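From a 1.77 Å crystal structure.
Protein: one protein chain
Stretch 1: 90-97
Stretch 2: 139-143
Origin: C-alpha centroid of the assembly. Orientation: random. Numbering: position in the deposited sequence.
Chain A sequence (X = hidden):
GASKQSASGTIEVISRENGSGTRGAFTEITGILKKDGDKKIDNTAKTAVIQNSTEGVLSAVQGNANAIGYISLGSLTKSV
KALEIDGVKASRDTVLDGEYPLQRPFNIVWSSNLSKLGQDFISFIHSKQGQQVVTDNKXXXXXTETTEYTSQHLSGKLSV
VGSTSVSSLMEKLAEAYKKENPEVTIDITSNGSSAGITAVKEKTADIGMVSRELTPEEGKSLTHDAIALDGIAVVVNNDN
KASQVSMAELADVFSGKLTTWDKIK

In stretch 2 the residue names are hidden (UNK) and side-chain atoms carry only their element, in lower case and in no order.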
# COMPACT_ATOMS: atom_id res chain seq x y z
N ALA A 90 7.40 4.97 12.90
CA ALA A 90 6.46 4.11 12.19
C ALA A 90 6.11 2.86 13.03
O ALA A 90 7.01 2.15 13.50
CB ALA A 90 7.07 3.68 10.86
N SER A 91 4.81 2.62 13.23
CA SER A 91 4.29 1.45 13.96
C SER A 91 2.82 1.31 13.73
O SER A 91 2.17 2.26 13.28
CB SER A 91 4.57 1.56 15.46
OG SER A 91 3.71 2.49 16.11
N ARG A 92 2.27 0.15 14.10
CA ARG A 92 0.85 -0.15 14.07
C ARG A 92 0.09 1.01 14.69
O ARG A 92 -0.80 1.56 14.04
CB ARG A 92 0.60 -1.44 14.88
CG ARG A 92 -0.84 -1.91 15.01
CD ARG A 92 -0.92 -3.34 15.54
NE ARG A 92 0.03 -3.60 16.63
CZ ARG A 92 1.10 -4.38 16.53
NH1 ARG A 92 1.35 -5.04 15.41
NH2 ARG A 92 1.92 -4.52 17.57
N ASP A 93 0.48 1.43 15.90
CA ASP A 93 -0.18 2.49 16.65
C ASP A 93 -0.18 3.87 15.96
O ASP A 93 -1.21 4.53 15.96
CB ASP A 93 0.43 2.59 18.05
CG ASP A 93 0.07 1.43 18.97
OD1 ASP A 93 -0.86 0.65 18.62
OD2 ASP A 93 0.67 1.33 20.06
N THR A 94 0.96 4.30 15.38
CA THR A 94 1.05 5.64 14.77
C THR A 94 0.44 5.67 13.37
O THR A 94 0.02 6.74 12.90
CB THR A 94 2.49 6.17 14.77
OG1 THR A 94 3.33 5.25 14.09
CG2 THR A 94 3.01 6.44 16.20
N VAL A 95 0.35 4.48 12.71
CA VAL A 95 -0.33 4.42 11.43
C VAL A 95 -1.84 4.51 11.71
O VAL A 95 -2.52 5.33 11.09
CB VAL A 95 0.03 3.16 10.61
CG1 VAL A 95 -0.91 3.00 9.39
CG2 VAL A 95 1.50 3.20 10.16
N LEU A 96 -2.33 3.69 12.67
CA LEU A 96 -3.74 3.65 13.07
C LEU A 96 -4.28 5.02 13.51
O LEU A 96 -5.32 5.45 13.01
CB LEU A 96 -3.94 2.64 14.21
CG LEU A 96 -4.17 1.19 13.79
CD1 LEU A 96 -4.16 0.26 15.00
CD2 LEU A 96 -5.47 1.04 13.01
N ASP A 97 -3.56 5.72 14.39
CA ASP A 97 -4.03 7.02 14.88
C ASP A 97 -3.72 8.19 13.90
O ASP A 97 -4.01 9.34 14.24
CB ASP A 97 -3.51 7.31 16.30
CG ASP A 97 -2.02 7.56 16.45
OD1 ASP A 97 -1.34 7.76 15.42
OD2 ASP A 97 -1.53 7.55 17.59
N UNK A 139 0.03 -6.35 7.13
CA UNK A 139 -0.62 -5.06 6.93
C UNK A 139 -1.27 -4.64 8.25
O UNK A 139 -1.39 -5.46 9.16
c UNK A 139 -0.38 -6.77 2.63
c UNK A 139 -1.00 -6.58 3.87
c UNK A 139 -0.48 -4.24 3.77
c UNK A 139 0.17 -5.69 1.96
c UNK A 139 -1.67 -5.12 5.81
c UNK A 139 -1.03 -5.32 4.46
c UNK A 139 0.14 -4.43 2.53
N UNK A 140 -1.68 -3.39 8.36
CA UNK A 140 -2.33 -2.91 9.58
C UNK A 140 -3.86 -2.93 9.41
O UNK A 140 -4.39 -2.48 8.39
c UNK A 140 0.59 -0.46 10.13
c UNK A 140 -0.29 -1.66 10.37
c UNK A 140 -2.62 -0.82 11.00
c UNK A 140 -1.77 -1.51 9.93
N UNK A 141 -4.56 -3.48 10.42
CA UNK A 141 -6.01 -3.61 10.47
C UNK A 141 -6.61 -2.33 11.10
O UNK A 141 -6.43 -2.09 12.30
c UNK A 141 -7.89 -5.18 11.36
c UNK A 141 -6.40 -4.90 11.24
c UNK A 141 -8.62 -5.16 10.03
o UNK A 141 -8.48 -6.13 9.25
o UNK A 141 -9.29 -4.14 9.75
N UNK A 142 -7.32 -1.52 10.29
CA UNK A 142 -7.96 -0.26 10.71
C UNK A 142 -9.22 -0.50 11.56
O UNK A 142 -9.53 0.32 12.44
c UNK A 142 -8.32 0.57 9.49
N UNK A 143 -9.95 -1.59 11.29
CA UNK A 143 -11.19 -1.89 12.01
C UNK A 143 -10.90 -2.43 13.41
O UNK A 143 -9.96 -3.22 13.61
n UNK A 143 -14.73 0.47 8.63
c UNK A 143 -12.47 -2.40 9.83
c UNK A 143 -13.62 -1.38 9.85
c UNK A 143 -13.51 -0.37 8.73
c UNK A 143 -12.06 -2.88 11.23
O HOH W 1 -0.15 -5.27 12.35

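Position 139 carries seven side-chain atoms, all carbon: one leads from CA and the other six close into a ring. They touch nothing on stretch 1; the nearest, CB of position 139, is 8.9 Å from Val95 CG1. No oxygen sits on the ring, so the residue is phenylalanine, not tyrosine. The ring of Phe139 takes no part in the contact. Its backbone does, indirectly: a water lies 3.4 Å from Phe139 O and 3.4 Å from Arg92 NH1, donating to the carbonyl and accepting from the guanidinium. Both bonds are weak.

Position 140 has four side-chain carbons. The first is forked, with one arm a single carbon and the other two carbons long. CB points toward the helix, and the end carbon of the long arm at position 140 lies 3.7 Å from Val95 CB and 4.0 Å from Arg92 CA. The short arm's carbon at position 140 is 3.8 Å from Leu96 CG. This is the pattern of isoleucine; leucine would fork one carbon later. The side chain of Ile140 has chi1 near -69° (m) and chi2 at 152° (t). A forked, apolar side chain suits this place because its two arms meet different parts of the helix surface.

At position 141 three carbons run in a row and the third bears two oxygens. CB points away from stretch 1. The oxygens also lie clear of it, and one accepts a hydrogen bond of 3.1 Å from the backbone N of position 143. The backbone O of position 141 is 3.4 Å from Leu96 CD2. A carboxylate at the end of a two-methylene arm is glutamate.

Position 142 shows one carbon beyond CA. This CB points sideways, and Leu96 CD2 packs against the backbone, 3.6 Å from CA of position 142. A lone CB means alanine.

Position 143 has four carbons in a row ending in nitrogen. CB points away, and CB of position 143 is 7.9 Å from Leu96 CD2, the side chain's nearest approach to stretch 1. The chain identifies lysine, its amine clear of the apolar surface.

The contact is thus a small apolar one, burying 237 Å² with no direct hydrogen bond across it. Ile140 is its centre, set against Val95 and Leu96, while Leu96 extends the packing along the backbone to Ala142. The helix is held by its own bonds, including Val95 N to Ser91 O at 2.9 Å, and the weak cap from Thr94 N to Ser91 OG at 3.4 Å.

Stretch 2 (139-143) FIEAK
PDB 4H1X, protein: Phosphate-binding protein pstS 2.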